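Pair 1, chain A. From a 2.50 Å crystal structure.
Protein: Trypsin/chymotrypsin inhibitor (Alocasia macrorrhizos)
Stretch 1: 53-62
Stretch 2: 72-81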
# COMPACT_ATOMS: atom_id res chain seq x y z
N GLY A 53 -10.87 -3.16 11.99
CA GLY A 53 -10.81 -2.33 10.80
C GLY A 53 -9.96 -2.99 9.73
O GLY A 53 -10.02 -4.21 9.52
N ARG A 54 -9.15 -2.19 9.05
CA ARG A 54 -8.21 -2.68 8.06
C ARG A 54 -6.78 -2.43 8.51
O ARG A 54 -6.52 -1.53 9.32
CB ARG A 54 -8.44 -2.02 6.70
CG ARG A 54 -9.57 -2.67 5.94
CD ARG A 54 -9.77 -1.96 4.64
NE ARG A 54 -11.16 -2.04 4.23
CZ ARG A 54 -11.61 -2.88 3.30
NH1 ARG A 54 -10.76 -3.71 2.68
NH2 ARG A 54 -12.91 -2.90 3.00
N PRO A 55 -5.82 -3.18 7.98
CA PRO A 55 -4.43 -3.05 8.46
C PRO A 55 -3.77 -1.77 7.95
O PRO A 55 -3.94 -1.37 6.80
CB PRO A 55 -3.73 -4.28 7.88
CG PRO A 55 -4.83 -5.21 7.47
CD PRO A 55 -6.00 -4.35 7.11
N LEU A 56 -2.99 -1.15 8.83
CA LEU A 56 -2.15 -0.02 8.50
C LEU A 56 -0.69 -0.43 8.58
O LEU A 56 -0.33 -1.41 9.24
CB LEU A 56 -2.41 1.15 9.44
CG LEU A 56 -3.82 1.72 9.37
CD1 LEU A 56 -4.21 2.29 10.69
CD2 LEU A 56 -3.89 2.78 8.29
N ALA A 57 0.16 0.34 7.91
CA ALA A 57 1.59 0.21 8.08
C ALA A 57 2.19 1.60 8.10
O ALA A 57 1.64 2.53 7.50
CB ALA A 57 2.22 -0.64 6.98
N PHE A 58 3.31 1.74 8.82
CA PHE A 58 3.93 3.03 9.12
C PHE A 58 5.35 3.09 8.59
O PHE A 58 6.07 2.10 8.56
CB PHE A 58 3.95 3.29 10.60
CG PHE A 58 2.64 3.07 11.25
CD1 PHE A 58 1.72 4.11 11.33
CD2 PHE A 58 2.30 1.83 11.75
CE1 PHE A 58 0.49 3.91 11.92
CE2 PHE A 58 1.08 1.61 12.34
CZ PHE A 58 0.17 2.65 12.43
N PHE A 59 5.75 4.30 8.19
CA PHE A 59 7.01 4.53 7.49
C PHE A 59 7.66 5.78 8.06
O PHE A 59 7.33 6.90 7.65
CB PHE A 59 6.77 4.66 5.98
CG PHE A 59 6.19 3.43 5.38
CD1 PHE A 59 4.82 3.22 5.39
CD2 PHE A 59 7.01 2.45 4.83
CE1 PHE A 59 4.27 2.05 4.84
CE2 PHE A 59 6.49 1.28 4.29
CZ PHE A 59 5.12 1.08 4.28
N PRO A 60 8.57 5.62 9.02
CA PRO A 60 9.23 6.80 9.59
C PRO A 60 9.95 7.56 8.50
O PRO A 60 10.57 6.98 7.62
CB PRO A 60 10.21 6.19 10.60
CG PRO A 60 9.74 4.81 10.81
CD PRO A 60 9.14 4.37 9.54
N GLU A 61 9.83 8.89 8.55
CA GLU A 61 10.52 9.70 7.55
C GLU A 61 12.03 9.55 7.65
O GLU A 61 12.73 9.80 6.65
CB GLU A 61 10.14 11.17 7.70
CG GLU A 61 8.87 11.55 6.98
CD GLU A 61 8.83 13.04 6.62
OE1 GLU A 61 8.80 13.36 5.42
OE2 GLU A 61 8.82 13.88 7.55
N ASN A 62 12.55 9.15 8.81
CA ASN A 62 13.98 8.90 9.01
C ASN A 62 14.30 7.48 8.59
O ASN A 62 13.77 6.53 9.18
CB ASN A 62 14.38 9.13 10.46
CG ASN A 62 15.89 9.29 10.63
OD1 ASN A 62 16.68 8.53 10.07
ND2 ASN A 62 16.30 10.30 11.40
N SER A 72 8.27 11.46 16.31
CA SER A 72 8.97 11.62 15.04
C SER A 72 8.05 11.39 13.85
O SER A 72 7.20 10.50 13.88
CB SER A 72 10.15 10.65 14.97
OG SER A 72 11.00 10.81 16.09
N THR A 73 8.22 12.20 12.80
CA THR A 73 7.24 12.17 11.71
C THR A 73 7.36 10.89 10.90
O THR A 73 8.44 10.30 10.77
CB THR A 73 7.38 13.39 10.77
OG1 THR A 73 8.73 13.57 10.33
CG2 THR A 73 6.90 14.67 11.43
N LEU A 74 6.22 10.45 10.36
CA LEU A 74 6.14 9.26 9.55
C LEU A 74 5.01 9.40 8.54
O LEU A 74 4.19 10.32 8.61
CB LEU A 74 5.90 8.02 10.40
CG LEU A 74 4.78 8.25 11.40
CD1 LEU A 74 3.43 8.01 10.77
CD2 LEU A 74 4.96 7.32 12.58
N TYR A 75 4.93 8.42 7.65
CA TYR A 75 3.80 8.25 6.75
C TYR A 75 2.98 7.06 7.18
O TYR A 75 3.47 6.12 7.81
CB TYR A 75 4.27 8.04 5.32
CG TYR A 75 5.28 9.03 4.90
CD1 TYR A 75 4.98 10.37 4.86
CD2 TYR A 75 6.57 8.62 4.56
CE1 TYR A 75 5.92 11.30 4.48
CE2 TYR A 75 7.51 9.54 4.17
CZ TYR A 75 7.19 10.88 4.13
OH TYR A 75 8.12 11.82 3.75
N ILE A 76 1.71 7.09 6.80
CA ILE A 76 0.76 6.05 7.14
C ILE A 76 0.03 5.65 5.87
O ILE A 76 -0.30 6.50 5.04
CB ILE A 76 -0.26 6.52 8.21
CG1 ILE A 76 0.44 7.18 9.39
CG2 ILE A 76 -1.13 5.34 8.69
CD1 ILE A 76 -0.50 7.88 10.37
N MET A 77 -0.24 4.34 5.74
CA MET A 77 -1.04 3.88 4.62
C MET A 77 -1.78 2.61 4.97
O MET A 77 -1.45 1.94 5.96
CB MET A 77 -0.16 3.69 3.37
CG MET A 77 1.01 2.71 3.50
SD MET A 77 1.38 1.89 1.92
CE MET A 77 1.70 3.30 0.87
N PHE A 78 -2.82 2.33 4.20
CA PHE A 78 -3.43 1.02 4.17
C PHE A 78 -2.77 0.25 3.03
O PHE A 78 -3.06 0.55 1.85
CB PHE A 78 -4.94 1.11 3.95
CG PHE A 78 -5.70 1.77 5.06
CD1 PHE A 78 -6.27 1.02 6.07
CD2 PHE A 78 -5.90 3.15 5.06
CE1 PHE A 78 -7.02 1.62 7.09
CE2 PHE A 78 -6.64 3.76 6.07
CZ PHE A 78 -7.20 2.99 7.09
N PRO A 79 -1.91 -0.70 3.30
CA PRO A 79 -1.19 -1.32 2.16
C PRO A 79 -2.05 -2.34 1.44
O PRO A 79 -1.78 -3.54 1.44
CB PRO A 79 0.02 -1.94 2.85
CG PRO A 79 -0.44 -2.26 4.21
CD PRO A 79 -1.52 -1.27 4.60
N GLU A 80 -3.13 -1.89 0.83
CA GLU A 80 -3.98 -2.80 0.08
C GLU A 80 -4.45 -2.08 -1.17
O GLU A 80 -4.38 -0.85 -1.26
CB GLU A 80 -5.19 -3.29 0.90
CG GLU A 80 -5.84 -2.26 1.76
CD GLU A 80 -6.91 -2.87 2.64
OE1 GLU A 80 -8.07 -2.99 2.18
OE2 GLU A 80 -6.60 -3.25 3.80
N PRO A 81 -4.90 -2.82 -2.18
CA PRO A 81 -5.50 -2.17 -3.33
C PRO A 81 -6.87 -1.66 -2.94
O PRO A 81 -7.45 -2.02 -1.90
CB PRO A 81 -5.57 -3.26 -4.40
CG PRO A 81 -4.72 -4.35 -3.89
CD PRO A 81 -4.81 -4.27 -2.39

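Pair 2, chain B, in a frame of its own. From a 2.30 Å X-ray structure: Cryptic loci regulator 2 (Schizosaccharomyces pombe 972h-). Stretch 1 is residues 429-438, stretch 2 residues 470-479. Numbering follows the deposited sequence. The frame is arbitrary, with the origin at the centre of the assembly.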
# COMPACT_ATOMS: atom_id res chain seq x y z
N GLY B 429 6.86 16.40 -7.94
CA GLY B 429 5.54 16.20 -8.51
C GLY B 429 5.13 17.38 -9.36
O GLY B 429 5.86 18.36 -9.49
N SER B 430 3.95 17.25 -9.95
CA SER B 430 3.38 18.31 -10.78
C SER B 430 2.54 19.25 -9.93
O SER B 430 1.95 18.85 -8.92
CB SER B 430 2.52 17.71 -11.89
OG SER B 430 1.65 16.71 -11.38
N LEU B 431 2.48 20.51 -10.35
CA LEU B 431 1.79 21.56 -9.63
C LEU B 431 0.48 21.89 -10.33
O LEU B 431 0.43 21.99 -11.56
CB LEU B 431 2.66 22.82 -9.53
CG LEU B 431 4.08 22.58 -9.01
CD1 LEU B 431 4.90 23.86 -9.07
CD2 LEU B 431 4.06 22.04 -7.58
N TRP B 432 -0.58 22.07 -9.54
CA TRP B 432 -1.92 22.27 -10.07
C TRP B 432 -2.59 23.45 -9.38
O TRP B 432 -2.18 23.88 -8.30
CB TRP B 432 -2.80 21.02 -9.88
CG TRP B 432 -2.29 19.80 -10.56
CD1 TRP B 432 -1.15 19.11 -10.27
CD2 TRP B 432 -2.92 19.10 -11.64
NE1 TRP B 432 -1.03 18.03 -11.12
CE2 TRP B 432 -2.10 18.00 -11.96
CE3 TRP B 432 -4.10 19.30 -12.36
CZ2 TRP B 432 -2.42 17.10 -12.98
CZ3 TRP B 432 -4.41 18.41 -13.37
CH2 TRP B 432 -3.58 17.33 -13.67
N THR B 433 -3.64 23.95 -10.02
CA THR B 433 -4.57 24.89 -9.41
C THR B 433 -5.97 24.31 -9.49
O THR B 433 -6.28 23.52 -10.39
CB THR B 433 -4.52 26.26 -10.11
OG1 THR B 433 -5.25 27.22 -9.33
CG2 THR B 433 -5.13 26.19 -11.51
N GLN B 434 -6.82 24.70 -8.54
CA GLN B 434 -8.20 24.25 -8.50
C GLN B 434 -9.13 25.44 -8.62
O GLN B 434 -8.86 26.51 -8.06
CB GLN B 434 -8.50 23.47 -7.21
CG GLN B 434 -8.45 24.31 -5.95
CD GLN B 434 -8.54 23.48 -4.68
OE1 GLN B 434 -7.79 23.69 -3.73
NE2 GLN B 434 -9.46 22.52 -4.67
N ILE B 435 -10.23 25.26 -9.35
CA ILE B 435 -11.20 26.32 -9.60
C ILE B 435 -12.57 25.81 -9.18
O ILE B 435 -13.05 24.80 -9.71
CB ILE B 435 -11.22 26.75 -11.08
CG1 ILE B 435 -9.81 27.17 -11.53
CG2 ILE B 435 -12.20 27.89 -11.30
CD1 ILE B 435 -9.02 26.05 -12.18
N ASP B 436 -13.20 26.51 -8.24
CA ASP B 436 -14.57 26.21 -7.83
C ASP B 436 -15.51 27.07 -8.66
O ASP B 436 -15.53 28.30 -8.51
CB ASP B 436 -14.76 26.46 -6.34
CG ASP B 436 -16.01 25.81 -5.79
OD1 ASP B 436 -16.86 25.39 -6.60
OD2 ASP B 436 -16.15 25.73 -4.55
N LYS B 437 -16.29 26.43 -9.53
CA LYS B 437 -17.14 27.18 -10.45
C LYS B 437 -18.21 27.97 -9.69
O LYS B 437 -18.59 29.07 -10.12
CB LYS B 437 -17.81 26.24 -11.45
CG LYS B 437 -16.89 25.15 -11.98
CD LYS B 437 -17.55 24.41 -13.14
CE LYS B 437 -17.06 22.97 -13.26
NZ LYS B 437 -18.14 22.07 -13.72
N ASN B 438 -18.69 27.44 -8.58
CA ASN B 438 -19.70 28.12 -7.77
C ASN B 438 -19.24 29.52 -7.39
O ASN B 438 -18.05 29.81 -7.33
CB ASN B 438 -19.99 27.31 -6.50
CG ASN B 438 -20.51 25.91 -6.81
OD1 ASN B 438 -20.59 25.51 -7.97
ND2 ASN B 438 -20.85 25.16 -5.77
N SER B 470 -18.26 17.44 -7.22
CA SER B 470 -18.25 18.84 -6.81
C SER B 470 -18.16 19.71 -8.05
O SER B 470 -17.94 19.23 -9.17
CB SER B 470 -17.08 19.13 -5.86
OG SER B 470 -15.84 19.03 -6.54
N ASN B 471 -18.36 21.01 -7.85
CA ASN B 471 -18.17 21.99 -8.91
C ASN B 471 -16.76 22.56 -8.88
O ASN B 471 -16.54 23.77 -8.84
CB ASN B 471 -19.22 23.10 -8.79
CG ASN B 471 -20.64 22.58 -8.91
OD1 ASN B 471 -21.49 22.88 -8.07
ND2 ASN B 471 -20.90 21.79 -9.95
N THR B 472 -15.78 21.66 -8.90
CA THR B 472 -14.37 22.01 -8.80
C THR B 472 -13.63 21.46 -10.01
O THR B 472 -13.82 20.31 -10.40
CB THR B 472 -13.77 21.46 -7.50
OG1 THR B 472 -14.45 22.04 -6.38
CG2 THR B 472 -12.29 21.76 -7.41
N TYR B 473 -12.77 22.30 -10.59
CA TYR B 473 -12.04 22.00 -11.81
C TYR B 473 -10.55 22.15 -11.55
O TYR B 473 -10.13 23.06 -10.82
CB TYR B 473 -12.50 22.94 -12.94
CG TYR B 473 -11.80 22.78 -14.26
CD1 TYR B 473 -11.99 21.64 -15.04
CD2 TYR B 473 -10.98 23.78 -14.76
CE1 TYR B 473 -11.36 21.50 -16.26
CE2 TYR B 473 -10.36 23.65 -15.98
CZ TYR B 473 -10.54 22.51 -16.73
OH TYR B 473 -9.91 22.38 -17.95
N PHE B 474 -9.75 21.26 -12.13
CA PHE B 474 -8.32 21.20 -11.85
C PHE B 474 -7.52 21.35 -13.14
O PHE B 474 -7.87 20.77 -14.17
CB PHE B 474 -7.95 19.87 -11.17
CG PHE B 474 -8.66 19.65 -9.86
CD1 PHE B 474 -8.22 20.27 -8.70
CD2 PHE B 474 -9.77 18.82 -9.78
CE1 PHE B 474 -8.87 20.07 -7.50
CE2 PHE B 474 -10.42 18.62 -8.58
CZ PHE B 474 -9.97 19.25 -7.44
N ARG B 475 -6.45 22.14 -13.06
CA ARG B 475 -5.57 22.40 -14.20
C ARG B 475 -4.12 22.34 -13.75
O ARG B 475 -3.78 22.84 -12.68
CB ARG B 475 -5.85 23.76 -14.84
CG ARG B 475 -6.83 23.73 -15.99
CD ARG B 475 -6.78 25.02 -16.80
NE ARG B 475 -6.72 26.22 -15.96
CZ ARG B 475 -5.61 26.87 -15.63
NH1 ARG B 475 -4.42 26.46 -16.08
NH2 ARG B 475 -5.67 27.94 -14.86
N CYS B 476 -3.28 21.74 -14.58
CA CYS B 476 -1.84 21.76 -14.35
C CYS B 476 -1.26 23.09 -14.81
O CYS B 476 -1.61 23.61 -15.87
CB CYS B 476 -1.17 20.60 -15.10
SG CYS B 476 0.57 20.34 -14.66
N LEU B 477 -0.36 23.65 -14.00
CA LEU B 477 0.18 24.98 -14.24
C LEU B 477 1.43 25.00 -15.10
O LEU B 477 1.99 26.08 -15.32
CB LEU B 477 0.49 25.67 -12.90
CG LEU B 477 -0.66 26.15 -12.01
CD1 LEU B 477 -0.09 26.91 -10.83
CD2 LEU B 477 -1.65 27.02 -12.78
N HIS B 478 1.91 23.85 -15.58
CA HIS B 478 3.20 23.80 -16.25
C HIS B 478 3.17 22.73 -17.33
O HIS B 478 2.19 22.01 -17.50
CB HIS B 478 4.32 23.55 -15.24
CG HIS B 478 4.19 22.25 -14.52
ND1 HIS B 478 4.59 21.04 -15.06
CD2 HIS B 478 3.69 21.95 -13.29
CE1 HIS B 478 4.34 20.07 -14.20
NE2 HIS B 478 3.80 20.60 -13.12
N ASP B 479 4.29 22.63 -18.05
CA ASP B 479 4.39 21.68 -19.15
C ASP B 479 4.29 20.25 -18.63
O ASP B 479 4.87 19.90 -17.60
CB ASP B 479 5.72 21.88 -19.89
CG ASP B 479 5.71 21.28 -21.28
OD1 ASP B 479 5.83 20.04 -21.39
OD2 ASP B 479 5.59 22.05 -22.26

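Both pairs are two antiparallel strands of one chain, their N-to-C directions at 160° in pair 1 and 156° in pair 2, with axes 4.4 Å apart at closest approach. Fourteen central residues superpose with an RMSD of 0.6 Å, and the buried area is nearly equal, 908 and 903 Å². The first rule is that the central backbone ladder is shared although its side chains differ. Ala A57 pairs with Met A77 as Thr B433 does with Arg B475, each through two hydrogen bonds. In pair 1, Ala A57 N to Met A77 O is 3.0 Å and Met A77 N to Ala A57 O is 3.1 Å. In pair 2, Thr B433 N to Arg B475 O is 2.9 Å and Arg B475 N to Thr B433 O is 3.0 Å. The next such rung, Phe A59 with Tyr A75, matches Ile B435 with Tyr B473.

Side chains alternate between the two faces. On the face of Phe A58 and Ile A76, pair 1 packs hydrocarbon: Phe A58 CD1 lies 3.9 Å from Ile A76 CG1 and 4.3 Å from Leu A74 CD1. The matched residues in pair 2 exchange the aromatic across the strands, for Gln B434 stands at the position of Phe A58 and Phe B474 at that of Ile A76. The two side chains still touch, Gln B434 CB coming within 3.4 Å of Phe B474 CE1, and the amide is close as well, with Gln B434 NE2 3.8 Å from the same Phe B474 CE1. A similar exchange occurs at Leu A56 and Phe A78, matched by Trp B432 and Cys B476. Leu A56 CD2 sits over the face of the Phe A78 ring, 3.4 Å from its centroid; in pair 2 the ring is on the first strand, and Cys B476 CB lies over the six-membered ring of Trp B432, 4.0 Å from its centroid. One ring and one smaller group fill the site, and either strand can supply the ring.

On the other face, Phe A59 CE1 meets Met A77 CG at 3.6 Å. Ile B435 and Arg B475 occupy these positions but approach more loosely, with Ile B435 CD1 4.4 Å from Arg B475 NE. The Arg B475 guanidinium instead has Thr B433 CG2 over one face, 3.8 Å from NH2. The two tyrosines match by CA but not by rotamer. Tyr A75 is m at chi1 and sends its OH to Glu A61 OE1 in a very short hydrogen bond of 2.4 Å; Tyr B473 is t, and its ring CD2 lies 4.0 Å from Ile B435 CD1.

Toward the ends, one backbone bond is kept: Glu A61 N to Thr A73 O is 3.0 Å, and Lys B437 N to Asn B471 O is 2.8 Å. At the other end the solutions part. Arg A54 NH1 forms a salt bridge with Glu A80 OE1 at 2.8 Å, while in pair 2 the residue matching Glu A80 accepts a backbone bond, from Leu B431 N to His B478 NE2 at 3.1 Å. The bond from Leu B477 N to Leu B431 O, 3.1 Å, has no equivalent in pair 1, because Pro A79 has no N-H.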